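PDB 5UBA: pseudouridylate synthase RPUSD4, mitochondrial, which isomerises uridine to pseudouridine in mitochondrial RNAs, including 16S ribosomal RNA, a modification required for assembly of that rRNA into a functional mitochondrial ribosome. Local coordinates for residues A[112-123]-A[184-195]; A[199-207]-A[215-223]. All blocks are in the same frame, centred on the assembly; numbering follows the deposited sequence. Where two conformers were deposited one is given.

Contact 1: residues A[112-123]-A[184-195]; sequences VKKYWAITVHVP and LSSALVELQPIT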
# COMPACT_ATOMS: atom_id res chain seq x y z
N VAL A 112 -2.98 -13.34 4.08
CA VAL A 112 -3.66 -12.76 2.93
C VAL A 112 -3.60 -11.24 3.13
O VAL A 112 -4.10 -10.75 4.14
CB VAL A 112 -5.13 -13.19 2.85
CG1 VAL A 112 -5.85 -12.46 1.72
CG2 VAL A 112 -5.25 -14.70 2.68
N LYS A 113 -3.01 -10.54 2.17
CA LYS A 113 -2.84 -9.08 2.21
C LYS A 113 -3.68 -8.51 1.09
O LYS A 113 -3.41 -8.82 -0.07
CB LYS A 113 -1.37 -8.69 1.94
CG LYS A 113 -0.34 -9.18 2.94
CD LYS A 113 1.11 -8.94 2.48
CE LYS A 113 1.53 -9.77 1.28
NZ LYS A 113 2.86 -9.41 0.72
N LYS A 114 -4.69 -7.69 1.40
CA LYS A 114 -5.53 -7.04 0.38
C LYS A 114 -5.37 -5.53 0.46
O LYS A 114 -5.43 -4.97 1.54
CB LYS A 114 -7.01 -7.37 0.57
CG LYS A 114 -7.38 -8.84 0.54
CD LYS A 114 -7.18 -9.45 -0.84
CE LYS A 114 -7.82 -10.82 -0.91
NZ LYS A 114 -7.78 -11.44 -2.27
N TYR A 115 -5.18 -4.90 -0.70
CA TYR A 115 -5.04 -3.47 -0.80
C TYR A 115 -6.11 -2.95 -1.73
O TYR A 115 -6.54 -3.66 -2.63
CB TYR A 115 -3.69 -3.07 -1.34
CG TYR A 115 -2.52 -3.35 -0.43
CD1 TYR A 115 -2.08 -4.64 -0.24
CD2 TYR A 115 -1.82 -2.29 0.14
CE1 TYR A 115 -0.99 -4.90 0.57
CE2 TYR A 115 -0.73 -2.54 0.95
CZ TYR A 115 -0.31 -3.84 1.13
OH TYR A 115 0.79 -4.09 1.94
N TRP A 116 -6.54 -1.73 -1.50
CA TRP A 116 -7.44 -1.04 -2.42
C TRP A 116 -6.70 0.16 -2.97
O TRP A 116 -6.04 0.91 -2.24
CB TRP A 116 -8.70 -0.59 -1.72
CG TRP A 116 -9.71 -1.68 -1.47
CD1 TRP A 116 -9.56 -3.04 -1.62
CD2 TRP A 116 -11.05 -1.49 -1.03
NE1 TRP A 116 -10.72 -3.70 -1.28
CE2 TRP A 116 -11.65 -2.76 -0.91
CE3 TRP A 116 -11.79 -0.35 -0.72
CZ2 TRP A 116 -12.97 -2.92 -0.49
CZ3 TRP A 116 -13.12 -0.52 -0.32
CH2 TRP A 116 -13.69 -1.79 -0.22
N ALA A 117 -6.85 0.38 -4.29
CA ALA A 117 -6.25 1.52 -4.96
C ALA A 117 -7.22 2.11 -5.95
O ALA A 117 -8.05 1.41 -6.52
CB ALA A 117 -4.99 1.12 -5.69
N ILE A 118 -7.12 3.41 -6.15
CA ILE A 118 -7.78 4.05 -7.30
C ILE A 118 -6.75 4.18 -8.38
O ILE A 118 -5.64 4.67 -8.14
CB ILE A 118 -8.32 5.44 -6.96
CG1 ILE A 118 -9.38 5.32 -5.87
CG2 ILE A 118 -8.89 6.11 -8.23
CD1 ILE A 118 -9.98 6.67 -5.49
N THR A 119 -7.11 3.75 -9.58
CA THR A 119 -6.23 3.81 -10.73
C THR A 119 -6.77 4.76 -11.76
O THR A 119 -7.97 4.96 -11.88
CB THR A 119 -5.98 2.42 -11.39
OG1 THR A 119 -7.22 1.88 -11.87
CG2 THR A 119 -5.37 1.46 -10.38
N VAL A 120 -5.83 5.34 -12.46
CA VAL A 120 -6.07 6.14 -13.65
C VAL A 120 -6.14 5.08 -14.77
O VAL A 120 -5.25 4.24 -14.90
CB VAL A 120 -4.89 7.11 -13.86
CG1 VAL A 120 -5.03 7.86 -15.18
CG2 VAL A 120 -4.75 8.04 -12.67
N HIS A 121 -7.20 5.07 -15.54
CA HIS A 121 -7.47 4.02 -16.51
C HIS A 121 -7.93 2.76 -15.82
O HIS A 121 -7.65 2.52 -14.63
CB HIS A 121 -6.28 3.70 -17.44
CG HIS A 121 -5.57 4.90 -17.97
ND1 HIS A 121 -6.22 5.92 -18.64
CD2 HIS A 121 -4.26 5.26 -17.91
CE1 HIS A 121 -5.34 6.85 -18.97
NE2 HIS A 121 -4.15 6.48 -18.54
N VAL A 122 -8.61 1.93 -16.59
CA VAL A 122 -9.27 0.73 -16.09
C VAL A 122 -8.50 -0.49 -16.55
O VAL A 122 -8.34 -0.71 -17.76
CB VAL A 122 -10.72 0.64 -16.62
CG1 VAL A 122 -11.42 -0.59 -16.07
CG2 VAL A 122 -11.51 1.91 -16.30
N PRO A 123 -8.04 -1.34 -15.62
CA PRO A 123 -7.29 -2.52 -16.00
C PRO A 123 -8.03 -3.44 -17.01
O PRO A 123 -9.23 -3.63 -16.89
CB PRO A 123 -7.09 -3.24 -14.68
CG PRO A 123 -7.00 -2.13 -13.69
CD PRO A 123 -8.00 -1.13 -14.15
N LEU A 184 -15.43 4.91 -17.25
CA LEU A 184 -14.71 4.68 -18.49
C LEU A 184 -13.25 5.07 -18.33
O LEU A 184 -12.44 4.75 -19.19
CB LEU A 184 -15.33 5.46 -19.65
CG LEU A 184 -16.84 5.31 -19.81
CD1 LEU A 184 -17.26 6.08 -21.06
CD2 LEU A 184 -17.23 3.84 -19.88
N SER A 185 -12.92 5.75 -17.22
CA SER A 185 -11.62 6.39 -17.06
C SER A 185 -10.90 6.15 -15.73
O SER A 185 -9.74 6.50 -15.62
CB SER A 185 -11.83 7.90 -17.25
OG SER A 185 -12.76 8.41 -16.32
N SER A 186 -11.58 5.62 -14.73
CA SER A 186 -11.02 5.37 -13.40
C SER A 186 -11.46 4.01 -12.93
O SER A 186 -12.52 3.52 -13.36
CB SER A 186 -11.56 6.39 -12.38
OG SER A 186 -11.28 7.72 -12.76
N ALA A 187 -10.70 3.41 -12.01
CA ALA A 187 -11.15 2.21 -11.34
C ALA A 187 -10.78 2.15 -9.86
O ALA A 187 -9.78 2.73 -9.45
CB ALA A 187 -10.63 0.99 -12.04
N LEU A 188 -11.63 1.49 -9.07
CA LEU A 188 -11.28 1.03 -7.73
C LEU A 188 -10.85 -0.42 -7.90
O LEU A 188 -11.65 -1.23 -8.42
CB LEU A 188 -12.47 1.13 -6.78
CG LEU A 188 -12.27 0.54 -5.38
CD1 LEU A 188 -11.12 1.23 -4.64
CD2 LEU A 188 -13.57 0.60 -4.58
N VAL A 189 -9.64 -0.75 -7.47
CA VAL A 189 -9.04 -2.04 -7.75
C VAL A 189 -8.58 -2.69 -6.45
O VAL A 189 -7.89 -2.04 -5.65
CB VAL A 189 -7.83 -1.94 -8.71
CG1 VAL A 189 -7.30 -3.31 -9.11
CG2 VAL A 189 -8.17 -1.11 -9.95
N GLU A 190 -8.97 -3.95 -6.25
CA GLU A 190 -8.46 -4.76 -5.14
C GLU A 190 -7.21 -5.49 -5.60
O GLU A 190 -7.19 -6.11 -6.67
CB GLU A 190 -9.53 -5.75 -4.66
CG GLU A 190 -9.17 -6.47 -3.36
CD GLU A 190 -10.39 -7.11 -2.64
OE1 GLU A 190 -10.75 -8.24 -3.09
OE2 GLU A 190 -11.01 -6.54 -1.65
N LEU A 191 -6.16 -5.40 -4.80
CA LEU A 191 -4.86 -5.97 -5.13
C LEU A 191 -4.44 -6.92 -4.04
O LEU A 191 -4.60 -6.61 -2.85
CB LEU A 191 -3.85 -4.84 -5.19
CG LEU A 191 -4.19 -3.70 -6.16
CD1 LEU A 191 -3.43 -2.45 -5.84
CD2 LEU A 191 -3.93 -4.19 -7.57
N GLN A 192 -3.84 -8.03 -4.43
CA GLN A 192 -3.28 -8.96 -3.46
C GLN A 192 -1.89 -9.26 -3.92
O GLN A 192 -1.71 -10.10 -4.83
CB GLN A 192 -4.11 -10.24 -3.30
CG GLN A 192 -3.44 -11.20 -2.33
CD GLN A 192 -4.22 -12.44 -1.99
OE1 GLN A 192 -5.37 -12.62 -2.39
NE2 GLN A 192 -3.59 -13.32 -1.23
N PRO A 193 -0.89 -8.61 -3.31
CA PRO A 193 0.50 -8.99 -3.57
C PRO A 193 0.72 -10.37 -2.92
O PRO A 193 0.41 -10.57 -1.72
CB PRO A 193 1.31 -7.88 -2.91
CG PRO A 193 0.41 -7.35 -1.83
CD PRO A 193 -1.00 -7.60 -2.23
N ILE A 194 1.14 -11.35 -3.72
CA ILE A 194 1.43 -12.67 -3.20
C ILE A 194 2.84 -12.67 -2.65
O ILE A 194 3.09 -13.15 -1.54
CB ILE A 194 1.30 -13.75 -4.30
CG1 ILE A 194 -0.12 -13.73 -4.90
CG2 ILE A 194 1.70 -15.11 -3.75
CD1 ILE A 194 -1.26 -13.98 -3.93
N THR A 195 3.75 -12.10 -3.44
CA THR A 195 5.10 -11.76 -3.00
C THR A 195 5.08 -10.43 -2.24
O THR A 195 4.00 -9.88 -1.99
CB THR A 195 6.00 -11.67 -4.22
OG1 THR A 195 5.42 -10.74 -5.15
CG2 THR A 195 6.12 -13.02 -4.92
O HOH W 1 -1.27 -11.90 0.10
O HOH W 2 4.56 -12.02 0.43
O HOH W 3 -8.72 6.34 -18.82
O HOH W 4 -9.42 2.98 -19.19
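Ala117 and Val189 form a hydrogen-bonded pair midway along two antiparallel strands, 112-120 and 186-193, whose axes approach to 4.6 Å. Backbone bonds run in both directions, Val189 N to Ala117 O at 2.8 Å and Ala117 N to Val189 O at 3.0 Å. This middle is the tight part: Ala117 CB meets Leu191 CD1 at 3.9 Å, and Val189 CG2 touches both the Thr119 side chain and Pro123 CG. Thr119 OG1 lies between its backbone N and carbonyl carbon (chi1 61°), from where it donates to His121 O at 2.9 Å and ties the strand end to the following loop. On the other face, Trp116 NE1 meets the anti side of Glu190 OE2 at 2.9 Å, nearly straight at 170°, with ring and carboxylate planes 34° apart; Arg255 adds a cation-pi contact.

The ends are wetter. Lys114 NZ reaches Gln192 OE1 at 2.7 Å, while one water joins Lys113 N, Gln192 NE2 and Pro193 O; waters at His121 ND1 and Val122 N link only weakly to 184-195.

Within the mixed sheet of this RluA-family domain, strand 112-120 also pairs with 252-259, and 186-193 with 175-182. Helix 200-209 covers Tyr115, Leu191 and Pro193; helix 277-285 packs on Ile118 and Leu188.

Contact 2: residues A[199-207]-A[215-223]; sequences HQLRVHLSF and GDHKYSDWN. With CA (calcium ion), chain E.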
# COMPACT_ATOMS: atom_id res chain seq x y z
N HIS A 199 7.53 -1.73 -3.69
CA HIS A 199 6.73 -1.02 -4.69
C HIS A 199 6.06 -1.91 -5.73
O HIS A 199 5.63 -1.43 -6.77
CB HIS A 199 7.53 0.09 -5.38
CG HIS A 199 7.87 1.22 -4.47
ND1 HIS A 199 8.69 2.25 -4.86
CD2 HIS A 199 7.50 1.48 -3.20
CE1 HIS A 199 8.80 3.11 -3.87
NE2 HIS A 199 8.09 2.67 -2.84
N GLN A 200 5.89 -3.20 -5.44
CA GLN A 200 5.39 -4.09 -6.47
C GLN A 200 4.00 -3.72 -6.97
O GLN A 200 3.75 -3.82 -8.14
CB GLN A 200 5.47 -5.57 -6.09
CG GLN A 200 4.44 -6.15 -5.17
CD GLN A 200 4.52 -7.67 -5.18
OE1 GLN A 200 5.49 -8.21 -4.65
NE2 GLN A 200 3.54 -8.36 -5.77
N LEU A 201 3.10 -3.31 -6.09
CA LEU A 201 1.74 -2.94 -6.54
C LEU A 201 1.76 -1.75 -7.49
O LEU A 201 1.06 -1.75 -8.53
CB LEU A 201 0.79 -2.64 -5.37
CG LEU A 201 0.60 -3.79 -4.38
CD1 LEU A 201 -0.37 -3.38 -3.29
CD2 LEU A 201 0.14 -5.06 -5.07
N ARG A 202 2.54 -0.74 -7.13
CA ARG A 202 2.66 0.45 -7.95
C ARG A 202 3.29 0.17 -9.29
O ARG A 202 2.82 0.68 -10.31
CB ARG A 202 3.42 1.53 -7.18
CG ARG A 202 2.67 2.03 -5.97
CD ARG A 202 3.58 2.78 -5.03
NE ARG A 202 3.98 4.05 -5.58
CZ ARG A 202 4.79 4.91 -4.98
NH1 ARG A 202 5.29 4.62 -3.78
NH2 ARG A 202 5.11 6.06 -5.56
N VAL A 203 4.35 -0.61 -9.29
CA VAL A 203 5.10 -0.92 -10.53
C VAL A 203 4.27 -1.86 -11.40
O VAL A 203 4.13 -1.63 -12.61
CB VAL A 203 6.49 -1.47 -10.19
CG1 VAL A 203 7.24 -1.98 -11.43
CG2 VAL A 203 7.30 -0.39 -9.48
N HIS A 204 3.67 -2.89 -10.82
CA HIS A 204 2.84 -3.77 -11.62
C HIS A 204 1.64 -3.05 -12.24
O HIS A 204 1.31 -3.26 -13.40
CB HIS A 204 2.38 -4.96 -10.80
CG HIS A 204 3.38 -6.06 -10.72
ND1 HIS A 204 3.21 -7.15 -9.91
CD2 HIS A 204 4.52 -6.27 -11.42
CE1 HIS A 204 4.21 -8.00 -10.11
NE2 HIS A 204 5.02 -7.49 -11.01
N LEU A 205 0.98 -2.17 -11.49
CA LEU A 205 -0.16 -1.43 -12.05
C LEU A 205 0.27 -0.44 -13.14
O LEU A 205 -0.36 -0.36 -14.20
CB LEU A 205 -0.91 -0.67 -10.94
CG LEU A 205 -1.92 -1.48 -10.16
CD1 LEU A 205 -2.36 -0.72 -8.91
CD2 LEU A 205 -3.13 -1.84 -10.99
N SER A 206 1.33 0.32 -12.88
CA SER A 206 1.75 1.38 -13.82
C SER A 206 2.36 0.77 -15.07
O SER A 206 1.92 1.08 -16.17
CB SER A 206 2.73 2.34 -13.17
OG SER A 206 3.00 3.35 -14.13
N PHE A 207 3.36 -0.09 -14.90
CA PHE A 207 4.13 -0.58 -16.04
C PHE A 207 3.50 -1.83 -16.63
O PHE A 207 3.54 -2.01 -17.86
CB PHE A 207 5.57 -0.83 -15.62
CG PHE A 207 6.31 0.41 -15.21
CD1 PHE A 207 6.49 1.45 -16.10
CD2 PHE A 207 6.85 0.53 -13.95
CE1 PHE A 207 7.17 2.61 -15.73
CE2 PHE A 207 7.54 1.68 -13.57
CZ PHE A 207 7.69 2.72 -14.45
N GLY A 215 -2.31 9.68 -7.98
CA GLY A 215 -1.33 10.30 -7.12
C GLY A 215 0.05 9.73 -7.21
O GLY A 215 0.92 10.19 -6.52
N ASP A 216 0.26 8.72 -8.07
CA ASP A 216 1.58 8.12 -8.19
C ASP A 216 2.44 8.90 -9.18
O ASP A 216 2.65 8.48 -10.31
CB ASP A 216 1.50 6.64 -8.58
CG ASP A 216 2.79 5.92 -8.26
OD1 ASP A 216 3.84 6.58 -8.08
OD2 ASP A 216 2.74 4.67 -8.11
N HIS A 217 2.96 10.01 -8.70
CA HIS A 217 3.78 10.86 -9.56
C HIS A 217 5.03 10.13 -10.01
O HIS A 217 5.41 10.18 -11.22
CB HIS A 217 4.06 12.17 -8.85
CG HIS A 217 2.81 12.79 -8.34
ND1 HIS A 217 1.79 13.16 -9.17
CD2 HIS A 217 2.35 12.95 -7.08
CE1 HIS A 217 0.78 13.60 -8.45
NE2 HIS A 217 1.08 13.46 -7.17
N LYS A 218 5.65 9.38 -9.10
CA LYS A 218 6.90 8.67 -9.37
C LYS A 218 6.77 7.68 -10.52
O LYS A 218 7.63 7.63 -11.41
CB LYS A 218 7.38 7.96 -8.11
CG LYS A 218 8.65 7.12 -8.29
CD LYS A 218 9.11 6.47 -7.01
CE LYS A 218 9.74 7.46 -6.04
NZ LYS A 218 10.04 6.76 -4.76
N TYR A 219 5.71 6.90 -10.52
CA TYR A 219 5.57 5.83 -11.50
C TYR A 219 4.68 6.14 -12.70
O TYR A 219 4.39 5.22 -13.48
CB TYR A 219 5.18 4.55 -10.76
CG TYR A 219 6.29 4.02 -9.87
CD1 TYR A 219 7.52 3.62 -10.40
CD2 TYR A 219 6.14 3.93 -8.49
CE1 TYR A 219 8.54 3.13 -9.58
CE2 TYR A 219 7.14 3.44 -7.67
CZ TYR A 219 8.33 3.03 -8.21
OH TYR A 219 9.34 2.56 -7.39
N SER A 220 4.29 7.40 -12.89
CA SER A 220 3.44 7.81 -14.01
C SER A 220 4.19 8.53 -15.14
O SER A 220 5.13 9.32 -14.91
CB SER A 220 2.31 8.70 -13.51
OG SER A 220 1.42 8.01 -12.64
N ASP A 221 3.75 8.23 -16.37
CA ASP A 221 4.18 8.94 -17.58
C ASP A 221 5.66 8.82 -17.89
O ASP A 221 6.22 9.68 -18.60
CB ASP A 221 3.71 10.41 -17.51
CG ASP A 221 2.28 10.53 -17.03
OD1 ASP A 221 1.38 9.96 -17.69
OD2 ASP A 221 2.04 11.17 -15.98
N TRP A 222 6.31 7.74 -17.43
CA TRP A 222 7.73 7.50 -17.69
C TRP A 222 8.61 8.70 -17.35
O TRP A 222 9.58 9.00 -18.05
CB TRP A 222 7.93 7.07 -19.15
CG TRP A 222 7.08 5.89 -19.51
CD1 TRP A 222 5.82 5.91 -20.01
CD2 TRP A 222 7.43 4.50 -19.34
NE1 TRP A 222 5.35 4.62 -20.19
CE2 TRP A 222 6.32 3.74 -19.79
CE3 TRP A 222 8.57 3.83 -18.88
CZ2 TRP A 222 6.31 2.33 -19.79
CZ3 TRP A 222 8.57 2.42 -18.88
CH2 TRP A 222 7.44 1.69 -19.33
N ASN A 223 8.26 9.37 -16.25
CA ASN A 223 9.05 10.49 -15.75
C ASN A 223 8.83 10.61 -14.26
O ASN A 223 7.78 11.12 -13.84
CB ASN A 223 8.68 11.81 -16.44
CG ASN A 223 9.60 12.93 -16.03
OD1 ASN A 223 10.30 12.81 -15.03
ND2 ASN A 223 9.64 14.01 -16.81
CA CA E . 5.58 11.19 -13.27
O HOH W 5 1.10 3.13 -9.71
O HOH W 6 4.34 12.35 -14.87
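Tyr219 lays its ring against helix 200-207. Val203 CG2 sits over one face, 3.9 Å from the ring centroid, a CH-pi contact; Lys218 CG, from the tyrosine's own loop, lies over the opposite face. At the rim, His199 ND1 and Tyr219 OH share a hydrogen bond of 2.6 Å, with the hydroxyl in the imidazole plane and the two ring planes 82° apart. His199, the helix N-cap residue, adjoins Asp83, probably the catalytic aspartate. Phe207 CE2 approaches Tyr219 CD1 obliquely, at 3.7 Å.

Arg202 bends at chi3 (71°), bringing NE and NH2 side-on to Asp216, while Tyr219 CE2 lies over one face of its guanidinium. NE meets OD2 and NH2 meets OD1, each at 2.9 Å, in a two-pronged salt bridge. Both carboxylate oxygens lie in the guanidinium plane, yet the nitrogens reach them from above the carboxylate plane, since the two groups are turned 51° apart. Tyr219 N reaches Asp216 OD1 at 3.1 Å from the opposite face, closing an Asx motif, so the same carboxylate holds both the arginine and the loop.

Farther along, Phe207 CD1 lies over the face of the Trp222 indole, 3.4 Å from CH2. Three loop carbonyls, His217 O, Ser220 O and Asn223 O, bind the calcium ion, with Ala226 O and a water.

In the chain the loop comes between helices 200-209 and 232-238. Leu201 and Leu205 of the first helix pack on strand 186-193, and strand 149-150 touches Val203 and Phe207.

In the fold
Contacts 1 and 2 lie in series along the chain: the helix of contact 2 follows strand 186-193 and packs on contact 1. Contact 1 is the larger, burying 1089 Å² against 496 Å², but only half its touching residues are buried; backbone bonds hold it, with mostly apolar packing on the Ala117-Val189 face. Contact 2 is mostly buried, with Lys218 and Trp222 exposed at its outside; side-chain polar bonds and aromatic rings fasten a loop to a helix. They join directly: Leu191 CD1 packs on Leu205 CD1 at 3.7 Å, Tyr115 on Leu201, and Thr195 OG1 probably bonds to Gln200 OE1. Both approach Asp83, His199 to about 3 Å and Tyr115 to about 7 Å between side chains.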